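PDB 3X44: O-ureido-L-serine synthase from Streptomyces lavendulae, which catalyses the pyridoxal-phosphate-dependent addition of hydroxyurea to O-acetyl-L-serine, giving O-ureido-L-serine for D-cycloserine biosynthesis, and also makes L-cysteine from sulfide. Local coordinates for residues L114-G117 against H118-S121; H217-Q220 against G221-P224; V240-D243 against E244-R248. The protein carries 1 engineered substitution. All blocks are in the same frame, centred on the assembly; numbering follows the deposited sequence.

Contact 1. Residues L114-G117 against H118-S121. With PUS ((E)-O-(carbamoylamino)-N-({3-hydroxy-2-methyl-5-[(phosphonooxy)methyl]pyridin-4-yl}methylidene)-L-serine), chain C.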
ATOM      1  N   LEU A 114      18.224  -0.678  35.854  1.00 24.56           N
ATOM      2  CA  LEU A 114      19.503  -1.073  35.286  1.00 24.39           C
ATOM      3  C   LEU A 114      20.213  -2.094  36.165  1.00 23.71           C
ATOM      4  O   LEU A 114      19.942  -2.196  37.361  1.00 24.84           O
ATOM      5  CB  LEU A 114      20.395   0.158  35.095  1.00 24.71           C
ATOM      6  CG  LEU A 114      19.781   1.322  34.309  1.00 22.72           C
ATOM      7  CD1 LEU A 114      20.786   2.471  34.204  1.00 20.49           C
ATOM      8  CD2 LEU A 114      19.359   0.837  32.932  1.00 21.99           C
ATOM      9  N   PHE A 115      21.112  -2.856  35.555  1.00 23.36           N
ATOM     10  CA  PHE A 115      21.889  -3.864  36.266  1.00 23.98           C
ATOM     11  C   PHE A 115      23.223  -4.034  35.548  1.00 22.80           C
ATOM     12  O   PHE A 115      23.344  -3.716  34.363  1.00 22.87           O
ATOM     13  CB  PHE A 115      21.133  -5.204  36.329  1.00 22.69           C
ATOM     14  CG  PHE A 115      21.031  -5.926  35.007  1.00 22.52           C
ATOM     15  CD1 PHE A 115      19.945  -5.705  34.160  1.00 21.45           C
ATOM     16  CD2 PHE A 115      22.009  -6.846  34.618  1.00 23.16           C
ATOM     17  CE1 PHE A 115      19.829  -6.390  32.937  1.00 21.54           C
ATOM     18  CE2 PHE A 115      21.907  -7.538  33.397  1.00 15.28           C
ATOM     19  CZ  PHE A 115      20.814  -7.307  32.557  1.00 22.04           C
ATOM     20  N   PRO A 116      24.245  -4.527  36.262  1.00 22.66           N
ATOM     21  CA  PRO A 116      25.568  -4.727  35.657  1.00 23.13           C
ATOM     22  C   PRO A 116      25.500  -5.550  34.369  1.00 21.56           C
ATOM     23  O   PRO A 116      25.223  -6.752  34.394  1.00 21.14           O
ATOM     24  CB  PRO A 116      26.371  -5.411  36.767  1.00 22.78           C
ATOM     25  CG  PRO A 116      25.693  -4.951  38.042  1.00 19.50           C
ATOM     26  CD  PRO A 116      24.225  -4.919  37.684  1.00 23.41           C
ATOM     27  N   GLY A 117      25.761  -4.889  33.245  1.00 19.67           N
ATOM     28  CA  GLY A 117      25.694  -5.550  31.955  1.00 18.22           C
ATOM     29  C   GLY A 117      26.388  -6.893  31.832  1.00 19.78           C
ATOM     30  O   GLY A 117      25.869  -7.803  31.183  1.00 20.51           O
ATOM     31  N   HIS A 118      27.564  -7.022  32.436  1.00 19.67           N
ATOM     32  CA  HIS A 118      28.315  -8.266  32.356  1.00 20.35           C
ATOM     33  C   HIS A 118      27.523  -9.512  32.749  1.00 19.08           C
ATOM     34  O   HIS A 118      27.922 -10.625  32.411  1.00 14.97           O
ATOM     35  CB  HIS A 118      29.598  -8.170  33.200  1.00 22.44           C
ATOM     36  CG  HIS A 118      29.386  -8.373  34.671  1.00 26.18           C
ATOM     37  ND1 HIS A 118      29.022  -7.350  35.521  1.00 27.66           N
ATOM     38  CD2 HIS A 118      29.532  -9.473  35.449  1.00 25.07           C
ATOM     39  CE1 HIS A 118      28.951  -7.810  36.758  1.00 28.23           C
ATOM     40  NE2 HIS A 118      29.257  -9.095  36.743  1.00 29.41           N
ATOM     41  N   LEU A 119      26.409  -9.329  33.456  1.00 20.79           N
ATOM     42  CA  LEU A 119      25.580 -10.460  33.884  1.00 21.09           C
ATOM     43  C   LEU A 119      24.742 -11.041  32.739  1.00 20.76           C
ATOM     44  O   LEU A 119      24.172 -12.128  32.862  1.00 18.17           O
ATOM     45  CB  LEU A 119      24.646 -10.037  35.021  1.00 20.69           C
ATOM     46  CG  LEU A 119      25.262  -9.659  36.368  1.00 23.37           C
ATOM     47  CD1 LEU A 119      24.160  -9.154  37.281  1.00 24.14           C
ATOM     48  CD2 LEU A 119      25.975 -10.857  36.993  1.00 23.13           C
ATOM     49  N   GLY A 120      24.666 -10.311  31.629  1.00 20.33           N
ATOM     50  CA  GLY A 120      23.895 -10.772  30.487  1.00 14.91           C
ATOM     51  C   GLY A 120      22.401 -10.783  30.747  1.00 18.57           C
ATOM     52  O   GLY A 120      21.947 -10.438  31.842  1.00 18.27           O
ATOM     53  N   SER A 121      21.631 -11.191  29.742  1.00 15.70           N
ATOM     54  CA  SER A 121      20.185 -11.243  29.866  1.00 18.89           C
ATOM     55  C   SER A 121      19.755 -12.328  30.845  1.00 18.05           C
ATOM     56  O   SER A 121      18.626 -12.337  31.317  1.00 18.39           O
ATOM     57  CB  SER A 121      19.551 -11.491  28.502  1.00 17.33           C
ATOM     58  OG  SER A 121      19.717 -10.360  27.666  1.00 20.75           O
TER
HETATM   59  N   PUS C 400      16.309  -7.238  20.676  1.00 20.82           N
HETATM   60  CA  PUS C 400      15.576  -7.784  21.889  1.00 22.23           C
HETATM   61  CB  PUS C 400      16.339  -9.000  22.524  1.00 21.18           C
HETATM   62  OG  PUS C 400      17.716  -8.581  22.941  1.00 24.28           O
HETATM   63  ND  PUS C 400      18.156  -9.320  24.103  1.00 25.49           N
HETATM   64  CE  PUS C 400      19.303 -10.032  24.046  1.00 24.50           C
HETATM   65  NZ2 PUS C 400      19.822 -10.386  22.857  1.00 23.66           N
HETATM   66  OZ1 PUS C 400      19.857 -10.351  25.050  1.00 25.91           O
HETATM   67  C   PUS C 400      15.440  -6.656  22.934  1.00 22.51           C
HETATM   68  O   PUS C 400      15.516  -5.513  22.579  1.00 22.53           O
HETATM   69  OT  PUS C 400      15.255  -6.921  24.098  1.00 22.02           O
HETATM   70  C2  PUS C 400      18.616  -5.709  17.194  1.00 15.85           C
HETATM   71  C3  PUS C 400      17.747  -6.116  18.314  1.00 15.79           C
HETATM   72  C4  PUS C 400      17.322  -7.517  18.408  1.00 17.56           C
HETATM   73  C5  PUS C 400      17.755  -8.459  17.369  1.00 19.05           C
HETATM   74  C6  PUS C 400      18.613  -7.956  16.285  1.00 16.00           C
HETATM   75  C2A PUS C 400      19.105  -4.293  17.088  1.00 16.63           C
HETATM   76  C4A PUS C 400      16.591  -8.031  19.629  1.00 19.39           C
HETATM   77  C5A PUS C 400      17.343  -9.923  17.401  1.00 15.90           C
HETATM   78  N1  PUS C 400      19.003  -6.635  16.247  1.00 18.81           N
HETATM   79  O3  PUS C 400      17.304  -5.198  19.194  1.00 17.29           O
HETATM   80  O1P PUS C 400      15.055 -11.118  19.026  1.00 16.14           O
HETATM   81  O2P PUS C 400      14.048 -11.546  16.931  1.00 15.48           O
HETATM   82  O3P PUS C 400      16.189 -12.456  17.418  1.00 17.15           O
HETATM   83  O4P PUS C 400      15.930 -10.072  17.039  1.00 16.71           O
HETATM   84  P   PUS C 400      15.308 -11.303  17.609  1.00 17.48           P
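Two backbone hydrogen bonds, one residue apart, wind the chain from Pro116 to Gly120. Leu119 N donates to Pro116 O and Gly120 N to Gly117 O, the latter at 2.8 Å; both are nearly straight at hydrogen, but the second donor stands above the carbonyl plane of Gly117. Asp95 OD1 accepts from Gly117 N. Such i to i+3 bonds define the short 3-10 turn that links strand 111-115 to helix 120-135. This is the strand-turn-helix step of the small parallel sheet, in the fold of the cysteine synthase family. Gly120 has a positive phi of 68°, a conformation that comes easily to glycine.

Side-chain contacts surround the turn. The Phe115 ring reaches it with chi1 at 71°, CG lying between the backbone N and carbonyl carbon, and presents its edge. Its apolar contact is CE2 to Leu119 CB at 4.0 Å; a second apolar pair is Pro116 CD with Leu119 CD1 at 4.3 Å. The same Phe115 CE2 lies 3.3 Å from Gly120 O, the oxygen being near the ring plane. At the imidazole, Pro116 CB lies 3.5 Å from His118 ND1, and Leu119 CG sits over one face, offset toward its rim.

Ser121, in helix 120-135, donates through OG to the carbamoyl oxygen OZ1 of the bound O-ureido-L-serine aldimine at 2.6 Å. Phe143, Pro224 and Phe226 pack round this serine.

Contact 2. Residues H217-Q220 against G221-P224. With PUS ((E)-O-(carbamoylamino)-N-({3-hydroxy-2-methyl-5-[(phosphonooxy)methyl]pyridin-4-yl}methylidene)-L-serine), chain C.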
ATOM      1  N   HIS A 217      29.417  -8.074  24.430  1.00 22.60           N
ATOM      2  CA  HIS A 217      29.879  -7.676  23.102  1.00 19.95           C
ATOM      3  C   HIS A 217      29.206  -6.384  22.655  1.00 18.93           C
ATOM      4  O   HIS A 217      28.289  -5.893  23.314  1.00 18.30           O
ATOM      5  CB  HIS A 217      29.582  -8.787  22.097  1.00 20.11           C
ATOM      6  CG  HIS A 217      28.127  -9.118  21.996  1.00 23.01           C
ATOM      7  ND1 HIS A 217      27.297  -8.538  21.059  1.00 23.19           N
ATOM      8  CD2 HIS A 217      27.339  -9.908  22.761  1.00 20.30           C
ATOM      9  CE1 HIS A 217      26.060  -8.956  21.256  1.00 24.59           C
ATOM     10  NE2 HIS A 217      26.058  -9.787  22.282  1.00 24.21           N
ATOM     11  N   GLN A 218      29.647  -5.854  21.517  1.00 16.88           N
ATOM     12  CA  GLN A 218      29.119  -4.593  21.018  1.00 20.25           C
ATOM     13  C   GLN A 218      28.000  -4.643  19.982  1.00 21.11           C
ATOM     14  O   GLN A 218      27.539  -3.596  19.527  1.00 19.67           O
ATOM     15  CB  GLN A 218      30.273  -3.749  20.486  1.00 22.00           C
ATOM     16  CG  GLN A 218      31.386  -3.598  21.503  1.00 26.59           C
ATOM     17  CD  GLN A 218      32.282  -2.419  21.220  1.00 28.15           C
ATOM     18  OE1 GLN A 218      31.916  -1.270  21.472  1.00 29.75           O
ATOM     19  NE2 GLN A 218      33.468  -2.696  20.692  1.00 30.82           N
ATOM     20  N   ILE A 219      27.556  -5.832  19.594  1.00 17.33           N
ATOM     21  CA  ILE A 219      26.475  -5.882  18.616  1.00 18.80           C
ATOM     22  C   ILE A 219      25.146  -5.927  19.361  1.00 18.50           C
ATOM     23  O   ILE A 219      24.429  -6.927  19.355  1.00 17.57           O
ATOM     24  CB  ILE A 219      26.607  -7.079  17.649  1.00 15.57           C
ATOM     25  CG1 ILE A 219      28.028  -7.143  17.086  1.00 20.19           C
ATOM     26  CG2 ILE A 219      25.656  -6.893  16.490  1.00 15.74           C
ATOM     27  CD1 ILE A 219      28.272  -8.298  16.131  1.00 22.06           C
ATOM     28  N   GLN A 220      24.841  -4.799  19.997  1.00 18.73           N
ATOM     29  CA  GLN A 220      23.639  -4.616  20.800  1.00 18.41           C
ATOM     30  C   GLN A 220      22.383  -5.242  20.215  1.00 20.20           C
ATOM     31  O   GLN A 220      22.016  -4.984  19.069  1.00 16.30           O
ATOM     32  CB  GLN A 220      23.422  -3.117  21.060  1.00 18.75           C
ATOM     33  CG  GLN A 220      24.695  -2.392  21.490  1.00 19.10           C
ATOM     34  CD  GLN A 220      24.442  -1.186  22.388  1.00 21.16           C
ATOM     35  OE1 GLN A 220      23.354  -1.015  22.934  1.00 19.52           O
ATOM     36  NE2 GLN A 220      25.455  -0.344  22.540  1.00 22.28           N
ATOM     37  N   GLY A 221      21.730  -6.075  21.020  1.00 16.55           N
ATOM     38  CA  GLY A 221      20.512  -6.715  20.572  1.00 16.12           C
ATOM     39  C   GLY A 221      20.695  -8.197  20.309  1.00 18.32           C
ATOM     40  O   GLY A 221      19.738  -8.967  20.375  1.00 18.16           O
ATOM     41  N   LEU A 222      21.927  -8.601  20.023  1.00 17.62           N
ATOM     42  CA  LEU A 222      22.207 -10.004  19.737  1.00 17.76           C
ATOM     43  C   LEU A 222      22.822 -10.786  20.882  1.00 18.57           C
ATOM     44  O   LEU A 222      23.293 -10.228  21.883  1.00 15.93           O
ATOM     45  CB  LEU A 222      23.167 -10.136  18.551  1.00 18.48           C
ATOM     46  CG  LEU A 222      22.893  -9.347  17.273  1.00 18.87           C
ATOM     47  CD1 LEU A 222      23.961  -9.676  16.241  1.00 19.57           C
ATOM     48  CD2 LEU A 222      21.516  -9.700  16.744  1.00 18.36           C
ATOM     49  N   ALA A 223      22.802 -12.099  20.684  1.00 17.70           N
ATOM     50  CA  ALA A 223      23.397 -13.080  21.565  1.00 19.41           C
ATOM     51  C   ALA A 223      23.282 -12.966  23.078  1.00 18.05           C
ATOM     52  O   ALA A 223      24.194 -12.473  23.746  1.00 18.35           O
ATOM     53  CB  ALA A 223      24.864 -13.234  21.187  1.00 19.33           C
ATOM     54  N   PRO A 224      22.148 -13.410  23.640  1.00 19.27           N
ATOM     55  CA  PRO A 224      21.978 -13.358  25.096  1.00 19.54           C
ATOM     56  C   PRO A 224      22.859 -14.503  25.632  1.00 22.02           C
ATOM     57  O   PRO A 224      23.262 -15.378  24.861  1.00 21.83           O
ATOM     58  CB  PRO A 224      20.493 -13.632  25.285  1.00 20.20           C
ATOM     59  CG  PRO A 224      20.137 -14.497  24.113  1.00 16.58           C
ATOM     60  CD  PRO A 224      20.947 -13.933  22.966  1.00 16.71           C
TER
HETATM   61  N   PUS C 400      16.309  -7.238  20.676  1.00 20.82           N
HETATM   62  CA  PUS C 400      15.576  -7.784  21.889  1.00 22.23           C
HETATM   63  CB  PUS C 400      16.339  -9.000  22.524  1.00 21.18           C
HETATM   64  OG  PUS C 400      17.716  -8.581  22.941  1.00 24.28           O
HETATM   65  ND  PUS C 400      18.156  -9.320  24.103  1.00 25.49           N
HETATM   66  CE  PUS C 400      19.303 -10.032  24.046  1.00 24.50           C
HETATM   67  NZ2 PUS C 400      19.822 -10.386  22.857  1.00 23.66           N
HETATM   68  OZ1 PUS C 400      19.857 -10.351  25.050  1.00 25.91           O
HETATM   69  C   PUS C 400      15.440  -6.656  22.934  1.00 22.51           C
HETATM   70  O   PUS C 400      15.516  -5.513  22.579  1.00 22.53           O
HETATM   71  OT  PUS C 400      15.255  -6.921  24.098  1.00 22.02           O
HETATM   72  C2  PUS C 400      18.616  -5.709  17.194  1.00 15.85           C
HETATM   73  C3  PUS C 400      17.747  -6.116  18.314  1.00 15.79           C
HETATM   74  C4  PUS C 400      17.322  -7.517  18.408  1.00 17.56           C
HETATM   75  C5  PUS C 400      17.755  -8.459  17.369  1.00 19.05           C
HETATM   76  C6  PUS C 400      18.613  -7.956  16.285  1.00 16.00           C
HETATM   77  C2A PUS C 400      19.105  -4.293  17.088  1.00 16.63           C
HETATM   78  C4A PUS C 400      16.591  -8.031  19.629  1.00 19.39           C
HETATM   79  C5A PUS C 400      17.343  -9.923  17.401  1.00 15.90           C
HETATM   80  N1  PUS C 400      19.003  -6.635  16.247  1.00 18.81           N
HETATM   81  O3  PUS C 400      17.304  -5.198  19.194  1.00 17.29           O
HETATM   82  O1P PUS C 400      15.055 -11.118  19.026  1.00 16.14           O
HETATM   83  O2P PUS C 400      14.048 -11.546  16.931  1.00 15.48           O
HETATM   84  O3P PUS C 400      16.189 -12.456  17.418  1.00 17.15           O
HETATM   85  O4P PUS C 400      15.930 -10.072  17.039  1.00 16.71           O
HETATM   86  P   PUS C 400      15.308 -11.303  17.609  1.00 17.48           P
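A chi1 of 59° tucks the His217 imidazole back over its own backbone, which turns NE2 toward Leu222 O and ND1 toward Ile219 N. At chi1 -49°, Ile219 places CG2 anti to its backbone N, and this methyl presses on Leu222 CD1 at 3.3 Å, tighter than usual for two carbons.

The imidazole is held at both nitrogens. ND1 accepts from Ile219 N at 3.1 Å, with the donor tilted from the ring plane, and NE2 gives a weak, bent bond to Leu222 O at 2.8 Å, in plane at the ring edge. Ile219 to Leu222 form a type II beta turn, closed by Leu222 N to Ile219 O (3.1 Å) in the carbonyl plane; Gly221, with phi 109°, occupies its third position, a conformation open to glycine. Trp214 donates to Ala223 O, and Ser98 N to Gln220 OE1.

The turn faces the ligand. Gly221 O accepts from the carbamoyl nitrogen NZ2 at 2.9 Å, Pro224 CB lies 3.4 Å from OZ1 at the same end, and Leu222 CD2 touches pyridine C6 at 3.4 Å. A backbone carbonyl thus accepts from the ureido NH2, consistent with a part in placing the carbamoyl end, while leucine packs on the cofactor ring. With ND1 accepting and NE2 donating, the histidine is consistent with a neutral tautomer protonated on NE2.

Contact 3. Residues V240-D243 against E244-R248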
ATOM      1  N   VAL A 240      26.962 -19.153  11.212  1.00 22.47           N
ATOM      2  CA  VAL A 240      28.247 -18.470  11.070  1.00 19.89           C
ATOM      3  C   VAL A 240      28.498 -17.414  12.142  1.00 21.95           C
ATOM      4  O   VAL A 240      27.656 -17.181  13.013  1.00 22.25           O
ATOM      5  CB  VAL A 240      28.325 -17.769   9.701  1.00 20.34           C
ATOM      6  CG1 VAL A 240      28.178 -18.788   8.583  1.00 19.90           C
ATOM      7  CG2 VAL A 240      27.217 -16.719   9.599  1.00 16.07           C
ATOM      8  N   THR A 241      29.669 -16.783  12.069  1.00 21.40           N
ATOM      9  CA  THR A 241      30.036 -15.726  13.002  1.00 21.71           C
ATOM     10  C   THR A 241      30.360 -14.451  12.238  1.00 22.00           C
ATOM     11  O   THR A 241      30.602 -14.476  11.031  1.00 23.59           O
ATOM     12  CB  THR A 241      31.281 -16.084  13.835  1.00 22.53           C
ATOM     13  OG1 THR A 241      32.351 -16.462  12.959  1.00 23.98           O
ATOM     14  CG2 THR A 241      30.973 -17.210  14.805  1.00 20.89           C
ATOM     15  N   MET A 242      30.355 -13.339  12.959  1.00 20.33           N
ATOM     16  CA  MET A 242      30.668 -12.030  12.401  1.00 21.46           C
ATOM     17  C   MET A 242      31.225 -11.200  13.554  1.00 21.38           C
ATOM     18  O   MET A 242      30.634 -11.151  14.636  1.00 22.67           O
ATOM     19  CB  MET A 242      29.411 -11.367  11.830  1.00 20.66           C
ATOM     20  CG  MET A 242      29.612  -9.916  11.388  1.00 19.07           C
ATOM     21  SD  MET A 242      30.993  -9.698  10.222  1.00 22.23           S
ATOM     22  CE  MET A 242      30.428 -10.697   8.835  1.00 19.74           C
ATOM     23  N   ASP A 243      32.368 -10.563  13.331  1.00 21.74           N
ATOM     24  CA  ASP A 243      32.983  -9.756  14.371  1.00 21.77           C
ATOM     25  C   ASP A 243      32.333  -8.376  14.419  1.00 20.05           C
ATOM     26  O   ASP A 243      31.936  -7.821  13.391  1.00 19.52           O
ATOM     27  CB  ASP A 243      34.491  -9.640  14.128  1.00 23.76           C
ATOM     28  CG  ASP A 243      34.817  -8.809  12.915  1.00 24.02           C
ATOM     29  OD1 ASP A 243      34.769  -9.357  11.799  1.00 23.04           O
ATOM     30  OD2 ASP A 243      35.111  -7.606  13.082  1.00 28.00           O
ATOM     31  N   GLU A 244      32.239  -7.821  15.621  1.00 20.58           N
ATOM     32  CA  GLU A 244      31.597  -6.532  15.821  1.00 18.35           C
ATOM     33  C   GLU A 244      32.174  -5.368  15.030  1.00 19.67           C
ATOM     34  O   GLU A 244      31.424  -4.522  14.557  1.00 16.32           O
ATOM     35  CB  GLU A 244      31.568  -6.188  17.313  1.00 19.46           C
ATOM     36  CG  GLU A 244      32.925  -6.183  18.000  1.00 17.71           C
ATOM     37  CD  GLU A 244      32.795  -6.199  19.508  1.00 21.46           C
ATOM     38  OE1 GLU A 244      33.719  -5.717  20.199  1.00 24.23           O
ATOM     39  OE2 GLU A 244      31.762  -6.691  20.007  1.00 18.02           O
ATOM     40  N   VAL A 245      33.494  -5.323  14.881  1.00 20.00           N
ATOM     41  CA  VAL A 245      34.133  -4.241  14.140  1.00 21.28           C
ATOM     42  C   VAL A 245      33.700  -4.259  12.676  1.00 21.95           C
ATOM     43  O   VAL A 245      33.310  -3.224  12.121  1.00 25.05           O
ATOM     44  CB  VAL A 245      35.675  -4.336  14.219  1.00 21.06           C
ATOM     45  CG1 VAL A 245      36.311  -3.118  13.557  1.00 20.59           C
ATOM     46  CG2 VAL A 245      36.109  -4.422  15.666  1.00 22.30           C
ATOM     47  N   THR A 246      33.766  -5.427  12.049  1.00 20.39           N
ATOM     48  CA  THR A 246      33.352  -5.547  10.656  1.00 20.54           C
ATOM     49  C   THR A 246      31.900  -5.082  10.521  1.00 20.16           C
ATOM     50  O   THR A 246      31.542  -4.395   9.570  1.00 19.36           O
ATOM     51  CB  THR A 246      33.432  -7.001  10.170  1.00 19.83           C
ATOM     52  OG1 THR A 246      34.787  -7.456  10.230  1.00 23.33           O
ATOM     53  CG2 THR A 246      32.930  -7.104   8.746  1.00 23.05           C
ATOM     54  N   ALA A 247      31.074  -5.465  11.489  1.00 18.50           N
ATOM     55  CA  ALA A 247      29.660  -5.099  11.491  1.00 17.01           C
ATOM     56  C   ALA A 247      29.504  -3.586  11.557  1.00 18.19           C
ATOM     57  O   ALA A 247      28.715  -2.994  10.814  1.00 18.25           O
ATOM     58  CB  ALA A 247      28.955  -5.750  12.687  1.00 14.02           C
ATOM     59  N   ARG A 248      30.260  -2.979  12.469  1.00 18.44           N
ATOM     60  CA  ARG A 248      30.251  -1.537  12.683  1.00 19.84           C
ATOM     61  C   ARG A 248      30.657  -0.808  11.405  1.00 20.79           C
ATOM     62  O   ARG A 248      30.034   0.181  11.011  1.00 20.80           O
ATOM     63  CB  ARG A 248      31.227  -1.192  13.818  1.00 23.26           C
ATOM     64  CG  ARG A 248      31.016   0.169  14.450  1.00 20.75           C
ATOM     65  CD  ARG A 248      31.741   1.266  13.678  1.00 22.27           C
ATOM     66  NE  ARG A 248      33.117   0.916  13.337  1.00 17.09           N
ATOM     67  CZ  ARG A 248      34.173   1.195  14.096  1.00 19.95           C
ATOM     68  NH1 ARG A 248      34.016   1.830  15.248  1.00 20.21           N
ATOM     69  NH2 ARG A 248      35.390   0.851  13.696  1.00 17.02           N
TER
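The carboxylate of Asp243 is met from above its plane by Thr246 N, which bonds OD2 at 2.8 Å and lies 44° out of that plane, and its other oxygen, OD1, takes the hydroxyl of Thr246. One threonine thus offers a backbone and a side-chain donor; the two together would limit rotation of the acid, though the OG1 to OD1 distance of 2.5 Å is too short to be trusted closely. Val245 CB lies 3.5 Å from OD2.

This is an N-cap: Asp243 stands immediately before helix 244-257, and its OD2 takes up the amide three residues on. With chi1 at 69° its CG is held between the backbone N and the carbonyl carbon, swung over the helix start. The first-turn amides and the helix dipole would be expected to stabilise the negative charge. Asp243 O meanwhile accepts from Ala247 N, at 3.1 Å and in the carbonyl plane, as the opening i to i+4 bond.

Beside the cap, the Met242 chain bends at chi2 and chi3, bringing SD to 3.6 Å from Thr246 CG2; the two side chains cross at about a right angle.

Strand 238-242, an outermost strand of the six-stranded sheet within this chain, passes directly into helix 244-257; the axes of segments 240-242 and 244-248 make an angle of 68°. Helix 264-278 packs against the junction, Ala271 and Thr272 on Met242 and Ala268 on Ala247, and strand 197-203 pairs alongside.

In the fold
Contacts 1 and 2 both meet the carbamoyl end of the bound ligand, one through Ser121 of helix 120-135 and the other through a loop; their centres are 12 Å apart and they touch where Ser121 CB lies 4.0 Å from Pro224 CB. Contact 3 reaches the pocket indirectly: the side chain of Ala247 is about 11 Å from the ligand, but Glu244 OE2 of contact 3 lies 2.7 Å from Gln218 N of contact 2, a probable hydrogen bond, and Glu244 CB packs on Ile219 CG1 at 3.7 Å. Contacts 1 and 3 do not touch, their nearest atoms being about 13 Å apart; contact 2 touches each of them.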